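Long-range contacts in nucleotidyl transferase (Methanothermobacter thermautotrophicus, PDB 6PLJ), which probably transfers nucleotidyl groups as a MobA-like NTP transferase, in an archaeon whose cell wall is built of pseudomurein: residues 151-156 with 202-207; 22-27 with 74-79; 49-54 with 87-92; 79-84 with 101-106. One frame throughout, in Å; residues are numbered along the deposited sequence.

Overall arrangement
From the N terminus, strand 25-31 opens contact 2, which closes when residues 74-79 pair with it. Before that closure the loop 49-54 has already begun contact 3, completed at helix 86-92, so contacts 2 and 3 cross. Contact 4 follows contact 2 in series, sharing I79 with it, and crosses contact 3, because its loop runs from strand 77-82 through that helix to edge strand 99-102; contacts 3 and 4 also touch through E90. Contact 1 comes later and joins strands 152-157 and 205-210. Contacts 1, 2 and 4 all belong to one mixed sheet, whereas contact 3 fastens a loop to a helix, its centre about 32 Å from that of contact 1.

Contact 1 (151-156 with 202-207); sequences STVSIL and DGVRLY
V153 is held through both of its backbone polar atoms where strands 152-157 and 205-210 run side by side in parallel. Its N-H gives to R205 O at 3.0 Å, and its carbonyl O receives Y207 N at 2.7 Å, each bond nearly straight at 170°. One step on, I155 N reaches Y207 O at 2.9 Å in a more bent bond (141°), and L206 CA leans on V153 O at 3.3 Å as a CA-H...O contact.

The tight side is aliphatic. L206 carries its CG anti to the backbone N (chi1 -179°), which brings CD1 against V153 CG1 and I155 CG2, 3.7 Å from each. V153 CG2 meets V204 CG1 at 3.9 Å. Branched residues suit this place, a parallel pair inside the mixed sheet, since helix 192-201, which leads into the second strand, covers the seam with L196, M199 and L200.

Toward S151 the pairing opens. S151 O and R205 N stand 4.0 Å apart, and a water bridges them. The exposed R205 chain bends back to its own segment, where NH1 makes a weak bond to G203 O, while T152 turns OG1 to D149. At the other end, opposite S154, whose OG bonds to I144 O, the Y207 ring stacks on H147 and meets W163 edge-to-face.

Backbone bonds and a helix-covered aliphatic seam therefore carry the pairing, with the one bridging water at its S151 end.

Contact 2 (22-27 with 74-79); sequences GNMISA and GVDECI
The carboxylate of E77 has M24 CE over one face, 3.7 Å from CD, and S26 OG beyond its OE2. That hydroxyl donates to OE2 at 2.6 Å, meeting that oxygen's anti lone pair, and the amide of G122 gives a second hydrogen bond to the same oxygen. The carboxylate of D76 likewise offers the anti lone pair of OD2, here to I25 N at 2.8 Å and almost straight (172°), while M24 CG comes in from above its plane.

E77 can reach S26 because its CG sits between the backbone N and the carbonyl carbon (chi1 68°), from where the rest of the chain runs extended. With a leucine in its place, S26 OG and the G122 amide would probably be left without their common acceptor.

D76 holds I25 twice: its own backbone N donates to I25 O at 2.8 Å, and the short aspartate side chain returns the second bond to I25 N, just where strand pairing begins. Regular parallel pairing then takes over, with A27 N bonded to E77 O at 2.9 Å and I79 N to A27 O at 2.8 Å. On the A27 face, the small CB leaves room for V75, C78 and V70 of helix 62-72, while the side chains of I25 and V75 cross at about a right angle, I25 CG2 3.9 Å from V75 CG1.

Parallel neighbours covered by the helix that leads into the second strand have the beta-alpha-beta build of a Rossmann-like alpha/beta core, consistent with the MobA-like family.

Contact 3 (49-54 with 87-92); sequences PVHKLL and GEVEEA
L54 directs its CG anti to the carbonyl carbon (chi1 -54°), spreading its two methyls over E88 and A92, while V89 has CG1 anti to its backbone N (chi1 172°), which leaves CG2 to face L53. In this way a loop closed by the 3-10 segment 52-54 packs on helix 86-92, the helix that links two parallel strands of the beta-alpha-beta unit. The turn is fixed by L54 N bonding to H51 O at 2.8 Å.

Contact is by van der Waals packing, mostly of aliphatic groups. L54 CD1 lies 3.6 Å from E88 CB and equally near OE2 of the same residue, crossing the glutamate chain at about a right angle. L54 CD2 rests on the helix backbone, 3.7 Å from E88 O, and reaches A92 CB at 4.2 Å; an alanine there lets the leucine come close. The glutamate suits the exposed flank, since its aliphatic part covers L54 while OE1 forms a salt bridge with R85.

Deeper in, L53 and V89 are buried together, L53 CD1 standing 4.0 Å from V89 CG2. The H51 ring has L53 N above one face and meets H84 edge-to-face. V89 CG2 approaches that ring at its edge, near its plane, 4.4 Å from H51 CD2.

Contact 4 (79-84 with 101-106); sequences IVVTGH and VRNDPV
Backbone bonds join V80, V101, T82 and N103 in a ladder between strands 77-82 and 99-102. V101 N donates to V80 O at 3.0 Å, T82 N to V101 O at 2.9 Å, and N103 N to T82 O at 2.7 Å and 173°. V81 CA adds a CA-H...O contact to V101 O at 3.2 Å.

Apolar contacts gather on the V81 and V101 face. V101 has chi1 at -66°, which sets CG2 between its backbone N and carbonyl carbon, 3.9 Å from V81 CG2 and close to I79 CG2. Compact valines fit beneath helix 110-120, whose R116 and A120 touch V101.

The polar side chains find their hydrogen-bond partners outside the two segments. T82 OG1 lies against the aliphatic part of R102, 3.5 Å from CG, but its hydrogen bond is to E90, whose other carboxylate oxygen holds R102 in a salt bridge. N103 sets its amide across V81, OD1 3.6 Å from CG1, while ND2 bonds to S113. Replacing N103 by a leucine would be likely to leave S113 OG without that amide partner and the loop less firmly tied to helix 110-120.

Where the strands end, V106 CG1 packs on G83 O at 3.9 Å. Two parallel strands joined through helix 86-92 make a classic beta-alpha-beta crossover, here forming the edge of the sheet.

Contact 1 (151-156 with 202-207)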
loop_
_atom_site.group_PDB
_atom_site.type_symbol
_atom_site.label_atom_id
_atom_site.label_comp_id
_atom_site.label_asym_id
_atom_site.label_seq_id
_atom_site.Cartn_x
_atom_site.Cartn_y
_atom_site.Cartn_z
ATOM N N SER A 151 -11.538 -15.544 -5.803
ATOM C CA SER A 151 -12.778 -14.803 -5.589
ATOM C C SER A 151 -12.907 -14.159 -4.208
ATOM O O SER A 151 -13.975 -13.685 -3.857
ATOM C CB SER A 151 -13.957 -15.741 -5.844
ATOM O OG SER A 151 -13.898 -16.197 -7.184
ATOM N N THR A 152 -11.846 -14.175 -3.410
ATOM C CA THR A 152 -11.871 -13.540 -2.089
ATOM C C THR A 152 -10.825 -12.458 -2.017
ATOM O O THR A 152 -9.660 -12.681 -2.375
ATOM C CB THR A 152 -11.601 -14.568 -0.983
ATOM O OG1 THR A 152 -12.551 -15.630 -1.104
ATOM C CG2 THR A 152 -11.723 -13.945 0.401
ATOM N N VAL A 153 -11.259 -11.295 -1.552
ATOM C CA VAL A 153 -10.370 -10.174 -1.291
ATOM C C VAL A 153 -10.136 -10.161 0.203
ATOM O O VAL A 153 -11.084 -10.314 0.995
ATOM C CB VAL A 153 -10.971 -8.843 -1.771
ATOM C CG1 VAL A 153 -10.027 -7.681 -1.474
ATOM C CG2 VAL A 153 -11.281 -8.892 -3.269
ATOM N N SER A 154 -8.877 -10.019 0.600
ATOM C CA SER A 154 -8.514 -9.922 2.002
ATOM C C SER A 154 -7.939 -8.540 2.211
ATOM O O SER A 154 -7.367 -7.956 1.301
ATOM C CB SER A 154 -7.500 -10.995 2.365
ATOM O OG SER A 154 -6.329 -10.828 1.597
ATOM N N ILE A 155 -8.117 -8.000 3.404
ATOM C CA ILE A 155 -7.778 -6.601 3.650
ATOM C C ILE A 155 -7.469 -6.361 5.108
ATOM O O ILE A 155 -7.983 -7.076 5.975
ATOM C CB ILE A 155 -8.953 -5.711 3.183
ATOM C CG1 ILE A 155 -8.568 -4.230 3.170
ATOM C CG2 ILE A 155 -10.218 -5.970 4.015
ATOM C CD1 ILE A 155 -9.512 -3.415 2.330
ATOM N N LEU A 156 -6.616 -5.369 5.369
ATOM C CA LEU A 156 -6.341 -4.955 6.743
ATOM C C LEU A 156 -7.601 -4.306 7.310
ATOM O O LEU A 156 -8.089 -3.317 6.795
ATOM C CB LEU A 156 -5.161 -3.983 6.798
ATOM C CG LEU A 156 -4.694 -3.555 8.197
ATOM C CD1 LEU A 156 -4.202 -4.757 8.975
ATOM C CD2 LEU A 156 -3.613 -2.484 8.100
ATOM N N ASP A 202 -21.469 -5.964 -5.253
ATOM C CA ASP A 202 -21.448 -7.050 -6.228
ATOM C C ASP A 202 -21.415 -8.448 -5.607
ATOM O O ASP A 202 -21.478 -9.437 -6.333
ATOM C CB ASP A 202 -20.252 -6.886 -7.190
ATOM C CG ASP A 202 -20.352 -5.639 -8.061
ATOM O OD1 ASP A 202 -21.453 -5.062 -8.203
ATOM O OD2 ASP A 202 -19.321 -5.220 -8.627
ATOM N N GLY A 203 -21.283 -8.551 -4.285
ATOM C CA GLY A 203 -21.273 -9.836 -3.602
ATOM C C GLY A 203 -19.896 -10.467 -3.497
ATOM O O GLY A 203 -19.778 -11.635 -3.137
ATOM N N VAL A 204 -18.852 -9.684 -3.781
ATOM C CA VAL A 204 -17.478 -10.151 -3.641
ATOM C C VAL A 204 -17.225 -10.364 -2.161
ATOM O O VAL A 204 -17.577 -9.497 -1.352
ATOM C CB VAL A 204 -16.455 -9.119 -4.162
ATOM C CG1 VAL A 204 -15.022 -9.573 -3.880
ATOM C CG2 VAL A 204 -16.662 -8.838 -5.647
ATOM N N ARG A 205 -16.627 -11.498 -1.815
ATOM C CA ARG A 205 -16.351 -11.834 -0.424
ATOM C C ARG A 205 -15.136 -10.996 -0.008
ATOM O O ARG A 205 -14.120 -11.019 -0.691
ATOM C CB ARG A 205 -16.053 -13.329 -0.208
ATOM C CG ARG A 205 -16.821 -14.360 -1.046
ATOM C CD ARG A 205 -18.287 -14.055 -1.305
ATOM N NE ARG A 205 -19.112 -14.007 -0.104
ATOM C CZ ARG A 205 -20.422 -13.773 -0.124
ATOM N NH1 ARG A 205 -21.038 -13.562 -1.280
ATOM N NH2 ARG A 205 -21.114 -13.742 1.006
ATOM N N LEU A 206 -15.277 -10.233 1.069
ATOM C CA LEU A 206 -14.205 -9.380 1.590
ATOM C C LEU A 206 -13.873 -9.855 2.996
ATOM O O LEU A 206 -14.736 -9.780 3.879
ATOM C CB LEU A 206 -14.652 -7.925 1.592
ATOM C CG LEU A 206 -13.645 -6.878 2.073
ATOM C CD1 LEU A 206 -12.413 -6.874 1.169
ATOM C CD2 LEU A 206 -14.295 -5.502 2.119
ATOM N N TYR A 207 -12.662 -10.376 3.203
ATOM C CA TYR A 207 -12.234 -10.868 4.525
ATOM C C TYR A 207 -11.306 -9.877 5.213
ATOM O O TYR A 207 -10.218 -9.576 4.708
ATOM C CB TYR A 207 -11.553 -12.231 4.441
ATOM C CG TYR A 207 -11.304 -12.833 5.801
ATOM C CD1 TYR A 207 -12.331 -13.479 6.489
ATOM C CD2 TYR A 207 -10.069 -12.716 6.428
ATOM C CE1 TYR A 207 -12.120 -14.012 7.745
ATOM C CE2 TYR A 207 -9.852 -13.238 7.691
ATOM C CZ TYR A 207 -10.891 -13.893 8.340
ATOM O OH TYR A 207 -10.695 -14.429 9.587
HETATM O O HOH W 1 -16.331 -13.087 -4.280
#

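Contact 2 (22-27 with 74-79)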
loop_
_atom_site.group_PDB
_atom_site.type_symbol
_atom_site.label_atom_id
_atom_site.label_comp_id
_atom_site.label_asym_id
_atom_site.label_seq_id
_atom_site.Cartn_x
_atom_site.Cartn_y
_atom_site.Cartn_z
ATOM N N GLY A 22 -2.896 -19.908 -6.310
ATOM C CA GLY A 22 -1.848 -20.286 -5.325
ATOM C C GLY A 22 -0.528 -20.763 -5.922
ATOM O O GLY A 22 0.166 -21.572 -5.308
ATOM N N ASN A 23 -0.166 -20.258 -7.102
ATOM C CA ASN A 23 1.122 -20.583 -7.720
ATOM C C ASN A 23 2.138 -19.454 -7.559
ATOM O O ASN A 23 3.336 -19.715 -7.503
ATOM C CB ASN A 23 0.952 -20.930 -9.200
ATOM C CG ASN A 23 0.160 -22.213 -9.414
ATOM O OD1 ASN A 23 0.449 -23.240 -8.801
ATOM N ND2 ASN A 23 -0.838 -22.160 -10.289
ATOM N N MET A 24 1.685 -18.201 -7.502
ATOM C CA MET A 24 2.636 -17.099 -7.373
ATOM C C MET A 24 1.976 -15.860 -6.793
ATOM O O MET A 24 0.890 -15.472 -7.225
ATOM C CB MET A 24 3.239 -16.799 -8.741
ATOM C CG MET A 24 4.229 -15.644 -8.795
ATOM S SD MET A 24 4.923 -15.428 -10.437
ATOM C CE MET A 24 6.158 -14.190 -10.053
ATOM N N ILE A 25 2.649 -15.261 -5.812
ATOM C CA ILE A 25 2.141 -14.078 -5.118
ATOM C C ILE A 25 3.058 -12.910 -5.453
ATOM O O ILE A 25 4.250 -12.928 -5.148
ATOM C CB ILE A 25 2.063 -14.261 -3.585
ATOM C CG1 ILE A 25 1.088 -15.393 -3.231
ATOM C CG2 ILE A 25 1.614 -12.954 -2.930
ATOM C CD1 ILE A 25 1.152 -15.830 -1.785
ATOM N N SER A 26 2.497 -11.876 -6.076
ATOM C CA SER A 26 3.259 -10.674 -6.406
ATOM C C SER A 26 2.783 -9.546 -5.520
ATOM O O SER A 26 1.573 -9.393 -5.321
ATOM C CB SER A 26 2.995 -10.252 -7.840
ATOM O OG SER A 26 3.400 -11.254 -8.749
ATOM N N ALA A 27 3.702 -8.753 -4.998
ATOM C CA ALA A 27 3.302 -7.513 -4.347
ATOM C C ALA A 27 3.349 -6.381 -5.341
ATOM O O ALA A 27 4.194 -6.351 -6.231
ATOM C CB ALA A 27 4.173 -7.204 -3.161
ATOM N N GLY A 74 7.226 -12.538 2.407
ATOM C CA GLY A 74 7.435 -13.777 1.685
ATOM C C GLY A 74 6.880 -13.820 0.276
ATOM O O GLY A 74 6.786 -14.889 -0.291
ATOM N N VAL A 75 6.499 -12.672 -0.282
ATOM C CA VAL A 75 6.047 -12.606 -1.673
ATOM C C VAL A 75 7.121 -13.064 -2.665
ATOM O O VAL A 75 8.322 -12.960 -2.393
ATOM C CB VAL A 75 5.564 -11.182 -2.046
ATOM C CG1 VAL A 75 4.352 -10.817 -1.191
ATOM C CG2 VAL A 75 6.685 -10.160 -1.953
ATOM N N ASP A 76 6.682 -13.559 -3.817
ATOM C CA ASP A 76 7.606 -14.059 -4.847
ATOM C C ASP A 76 8.316 -12.938 -5.600
ATOM O O ASP A 76 9.377 -13.150 -6.153
ATOM C CB ASP A 76 6.863 -14.932 -5.850
ATOM C CG ASP A 76 6.350 -16.201 -5.231
ATOM O OD1 ASP A 76 7.165 -16.987 -4.711
ATOM O OD2 ASP A 76 5.148 -16.442 -5.268
ATOM N N GLU A 77 7.705 -11.762 -5.649
ATOM C CA GLU A 77 8.308 -10.583 -6.268
ATOM C C GLU A 77 7.609 -9.357 -5.738
ATOM O O GLU A 77 6.490 -9.463 -5.237
ATOM C CB GLU A 77 8.186 -10.604 -7.793
ATOM C CG GLU A 77 6.745 -10.447 -8.282
ATOM C CD GLU A 77 6.587 -10.481 -9.780
ATOM O OE1 GLU A 77 7.609 -10.383 -10.495
ATOM O OE2 GLU A 77 5.433 -10.593 -10.235
ATOM N N CYS A 78 8.271 -8.209 -5.849
ATOM C CA CYS A 78 7.690 -6.936 -5.462
ATOM C C CYS A 78 7.855 -5.933 -6.596
ATOM O O CYS A 78 8.981 -5.609 -6.996
ATOM C CB CYS A 78 8.357 -6.417 -4.198
ATOM S SG CYS A 78 7.601 -4.887 -3.589
ATOM N N ILE A 79 6.717 -5.483 -7.117
ATOM C CA ILE A 79 6.621 -4.431 -8.109
ATOM C C ILE A 79 6.393 -3.141 -7.350
ATOM O O ILE A 79 5.604 -3.120 -6.413
ATOM C CB ILE A 79 5.429 -4.683 -9.074
ATOM C CG1 ILE A 79 5.773 -5.781 -10.096
ATOM C CG2 ILE A 79 5.080 -3.428 -9.871
ATOM C CD1 ILE A 79 6.178 -7.109 -9.546
#

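Contact 3 (49-54 with 87-92)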
loop_
_atom_site.group_PDB
_atom_site.type_symbol
_atom_site.label_atom_id
_atom_site.label_comp_id
_atom_site.label_asym_id
_atom_site.label_seq_id
_atom_site.Cartn_x
_atom_site.Cartn_y
_atom_site.Cartn_z
ATOM N N PRO A 49 9.844 21.252 3.412
ATOM C CA PRO A 49 9.055 20.066 3.090
ATOM C C PRO A 49 9.869 18.985 2.406
ATOM O O PRO A 49 10.843 19.254 1.691
ATOM C CB PRO A 49 7.959 20.604 2.157
ATOM C CG PRO A 49 7.876 22.050 2.478
ATOM C CD PRO A 49 9.294 22.440 2.746
ATOM N N VAL A 50 9.490 17.751 2.703
ATOM C CA VAL A 50 10.100 16.566 2.122
ATOM C C VAL A 50 8.898 15.705 1.729
ATOM O O VAL A 50 7.955 15.599 2.496
ATOM C CB VAL A 50 10.977 15.832 3.165
ATOM C CG1 VAL A 50 11.487 14.502 2.629
ATOM C CG2 VAL A 50 12.150 16.700 3.613
ATOM N N HIS A 51 8.910 15.149 0.519
ATOM C CA HIS A 51 7.880 14.212 0.099
ATOM C C HIS A 51 7.830 13.037 1.076
ATOM O O HIS A 51 8.868 12.504 1.471
ATOM C CB HIS A 51 8.184 13.725 -1.311
ATOM C CG HIS A 51 7.155 12.795 -1.877
ATOM N ND1 HIS A 51 5.806 13.063 -1.849
ATOM C CD2 HIS A 51 7.292 11.635 -2.558
ATOM C CE1 HIS A 51 5.151 12.082 -2.448
ATOM N NE2 HIS A 51 6.033 11.213 -2.894
ATOM N N LYS A 52 6.615 12.636 1.422
ATOM C CA LYS A 52 6.373 11.645 2.484
ATOM C C LYS A 52 7.188 10.378 2.335
ATOM O O LYS A 52 7.639 9.814 3.323
ATOM C CB LYS A 52 4.893 11.305 2.573
ATOM C CG LYS A 52 4.264 10.686 1.334
ATOM C CD LYS A 52 2.745 10.653 1.408
ATOM C CE LYS A 52 2.168 10.265 0.055
ATOM N NZ LYS A 52 0.727 9.902 0.022
ATOM N N LEU A 53 7.364 9.927 1.101
ATOM C CA LEU A 53 8.043 8.660 0.864
ATOM C C LEU A 53 9.528 8.726 1.148
ATOM O O LEU A 53 10.169 7.679 1.330
ATOM C CB LEU A 53 7.817 8.200 -0.574
ATOM C CG LEU A 53 6.373 7.904 -0.942
ATOM C CD1 LEU A 53 6.355 7.280 -2.321
ATOM C CD2 LEU A 53 5.694 6.987 0.070
ATOM N N LEU A 54 10.076 9.939 1.194
ATOM C CA LEU A 54 11.504 10.149 1.376
ATOM C C LEU A 54 11.878 10.575 2.791
ATOM O O LEU A 54 13.062 10.800 3.080
ATOM C CB LEU A 54 11.978 11.201 0.375
ATOM C CG LEU A 54 11.639 10.925 -1.088
ATOM C CD1 LEU A 54 11.969 12.137 -1.959
ATOM C CD2 LEU A 54 12.337 9.676 -1.567
ATOM N N GLY A 87 12.217 9.881 -9.832
ATOM C CA GLY A 87 13.683 9.857 -9.701
ATOM C C GLY A 87 14.184 9.645 -8.283
ATOM O O GLY A 87 15.022 8.764 -8.023
ATOM N N GLU A 88 13.635 10.416 -7.353
ATOM C CA GLU A 88 14.024 10.349 -5.955
ATOM C C GLU A 88 13.541 9.072 -5.277
ATOM O O GLU A 88 14.268 8.487 -4.489
ATOM C CB GLU A 88 13.480 11.547 -5.174
ATOM C CG GLU A 88 14.138 12.863 -5.528
ATOM C CD GLU A 88 13.443 14.014 -4.849
ATOM O OE1 GLU A 88 12.345 14.381 -5.304
ATOM O OE2 GLU A 88 13.976 14.528 -3.849
ATOM N N VAL A 89 12.318 8.646 -5.596
ATOM C CA VAL A 89 11.767 7.417 -5.014
ATOM C C VAL A 89 12.570 6.212 -5.518
ATOM O O VAL A 89 12.956 5.347 -4.739
ATOM C CB VAL A 89 10.245 7.289 -5.301
ATOM C CG1 VAL A 89 9.719 5.934 -4.886
ATOM C CG2 VAL A 89 9.476 8.399 -4.578
ATOM N N GLU A 90 12.863 6.203 -6.807
ATOM C CA GLU A 90 13.675 5.138 -7.410
ATOM C C GLU A 90 15.096 5.112 -6.857
ATOM O O GLU A 90 15.633 4.024 -6.595
ATOM C CB GLU A 90 13.639 5.239 -8.926
ATOM C CG GLU A 90 12.250 4.940 -9.480
ATOM C CD GLU A 90 12.078 5.309 -10.930
ATOM O OE1 GLU A 90 13.092 5.610 -11.615
ATOM O OE2 GLU A 90 10.932 5.334 -11.404
ATOM N N GLU A 91 15.682 6.278 -6.600
ATOM C CA GLU A 91 17.008 6.313 -5.986
ATOM C C GLU A 91 16.959 5.747 -4.568
ATOM O O GLU A 91 17.857 5.007 -4.181
ATOM C CB GLU A 91 17.596 7.733 -6.009
ATOM C CG GLU A 91 18.967 7.899 -5.355
ATOM C CD GLU A 91 20.051 6.999 -5.930
ATOM O OE1 GLU A 91 20.017 6.678 -7.142
ATOM O OE2 GLU A 91 20.952 6.616 -5.154
ATOM N N ALA A 92 15.902 6.063 -3.808
ATOM C CA ALA A 92 15.717 5.504 -2.470
ATOM C C ALA A 92 15.675 3.982 -2.496
ATOM O O ALA A 92 16.214 3.347 -1.604
ATOM C CB ALA A 92 14.471 6.058 -1.788
#

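Contact 4 (79-84 with 101-106)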
loop_
_atom_site.group_PDB
_atom_site.type_symbol
_atom_site.label_atom_id
_atom_site.label_comp_id
_atom_site.label_asym_id
_atom_site.label_seq_id
_atom_site.Cartn_x
_atom_site.Cartn_y
_atom_site.Cartn_z
ATOM N N ILE A 79 6.717 -5.483 -7.117
ATOM C CA ILE A 79 6.621 -4.431 -8.109
ATOM C C ILE A 79 6.393 -3.141 -7.350
ATOM O O ILE A 79 5.604 -3.120 -6.413
ATOM C CB ILE A 79 5.429 -4.683 -9.074
ATOM C CG1 ILE A 79 5.773 -5.781 -10.096
ATOM C CG2 ILE A 79 5.080 -3.428 -9.871
ATOM C CD1 ILE A 79 6.178 -7.109 -9.546
ATOM N N VAL A 80 7.087 -2.077 -7.732
ATOM C CA VAL A 80 6.835 -0.770 -7.139
ATOM C C VAL A 80 6.460 0.170 -8.263
ATOM O O VAL A 80 7.186 0.265 -9.256
ATOM C CB VAL A 80 8.048 -0.214 -6.390
ATOM C CG1 VAL A 80 7.715 1.145 -5.807
ATOM C CG2 VAL A 80 8.497 -1.167 -5.295
ATOM N N VAL A 81 5.327 0.850 -8.101
ATOM C CA VAL A 81 4.832 1.779 -9.104
ATOM C C VAL A 81 5.224 3.167 -8.667
ATOM O O VAL A 81 4.858 3.591 -7.570
ATOM C CB VAL A 81 3.314 1.674 -9.272
ATOM C CG1 VAL A 81 2.839 2.574 -10.404
ATOM C CG2 VAL A 81 2.920 0.229 -9.557
ATOM N N THR A 82 5.932 3.872 -9.544
ATOM C CA THR A 82 6.433 5.204 -9.236
ATOM C C THR A 82 5.813 6.226 -10.189
ATOM O O THR A 82 5.186 5.875 -11.182
ATOM C CB THR A 82 7.975 5.245 -9.321
ATOM O OG1 THR A 82 8.395 4.879 -10.643
ATOM C CG2 THR A 82 8.599 4.280 -8.299
ATOM N N GLY A 83 5.952 7.497 -9.847
ATOM C CA GLY A 83 5.396 8.558 -10.681
ATOM C C GLY A 83 5.845 9.891 -10.141
ATOM O O GLY A 83 6.854 10.443 -10.576
ATOM N N HIS A 84 5.119 10.381 -9.150
ATOM C CA HIS A 84 5.498 11.612 -8.502
ATOM C C HIS A 84 6.873 11.514 -7.873
ATOM O O HIS A 84 7.120 10.630 -7.043
ATOM C CB HIS A 84 4.497 12.032 -7.443
ATOM C CG HIS A 84 4.790 13.382 -6.907
ATOM N ND1 HIS A 84 4.751 14.507 -7.710
ATOM C CD2 HIS A 84 5.171 13.800 -5.683
ATOM C CE1 HIS A 84 5.094 15.556 -6.989
ATOM N NE2 HIS A 84 5.336 15.161 -5.756
ATOM N N VAL A 101 8.048 0.100 -12.101
ATOM C CA VAL A 101 7.324 0.561 -13.281
ATOM C C VAL A 101 6.825 1.955 -13.003
ATOM O O VAL A 101 6.317 2.240 -11.928
ATOM C CB VAL A 101 6.172 -0.367 -13.721
ATOM C CG1 VAL A 101 6.750 -1.698 -14.191
ATOM C CG2 VAL A 101 5.138 -0.584 -12.636
ATOM N N ARG A 102 7.003 2.841 -13.974
ATOM C CA ARG A 102 6.655 4.237 -13.774
ATOM C C ARG A 102 5.331 4.552 -14.466
ATOM O O ARG A 102 5.080 4.118 -15.603
ATOM C CB ARG A 102 7.799 5.116 -14.273
ATOM C CG ARG A 102 7.802 6.506 -13.681
ATOM C CD ARG A 102 8.905 7.350 -14.296
ATOM N NE ARG A 102 10.240 7.103 -13.746
ATOM C CZ ARG A 102 11.295 7.877 -14.009
ATOM N NH1 ARG A 102 11.177 8.923 -14.831
ATOM N NH2 ARG A 102 12.479 7.616 -13.473
ATOM N N ASN A 103 4.491 5.293 -13.773
ATOM C CA ASN A 103 3.289 5.782 -14.465
ATOM C C ASN A 103 3.759 6.868 -15.437
ATOM O O ASN A 103 4.421 7.764 -15.031
ATOM C CB ASN A 103 2.317 6.473 -13.509
ATOM C CG ASN A 103 1.575 5.528 -12.597
ATOM O OD1 ASN A 103 1.212 4.430 -13.003
ATOM N ND2 ASN A 103 1.297 5.984 -11.404
ATOM N N ASP A 104 3.346 6.772 -16.676
ATOM C CA ASP A 104 3.601 7.812 -17.680
ATOM C C ASP A 104 2.397 7.796 -18.613
ATOM O O ASP A 104 2.299 6.878 -19.439
ATOM C CB ASP A 104 4.912 7.526 -18.430
ATOM C CG ASP A 104 5.266 8.607 -19.460
ATOM O OD1 ASP A 104 4.634 9.690 -19.468
ATOM O OD2 ASP A 104 6.204 8.363 -20.255
ATOM N N PRO A 105 1.477 8.769 -18.509
ATOM C CA PRO A 105 1.600 9.999 -17.686
ATOM C C PRO A 105 1.519 9.800 -16.170
ATOM O O PRO A 105 0.954 8.807 -15.707
ATOM C CB PRO A 105 0.409 10.849 -18.161
ATOM C CG PRO A 105 -0.594 9.841 -18.616
ATOM C CD PRO A 105 0.225 8.772 -19.291
ATOM N N VAL A 106 2.081 10.749 -15.417
ATOM C CA VAL A 106 2.146 10.629 -13.951
ATOM C C VAL A 106 0.882 11.002 -13.198
ATOM O O VAL A 106 0.731 10.599 -12.063
ATOM C CB VAL A 106 3.306 11.426 -13.277
ATOM C CG1 VAL A 106 4.649 10.943 -13.757
ATOM C CG2 VAL A 106 3.148 12.947 -13.438
#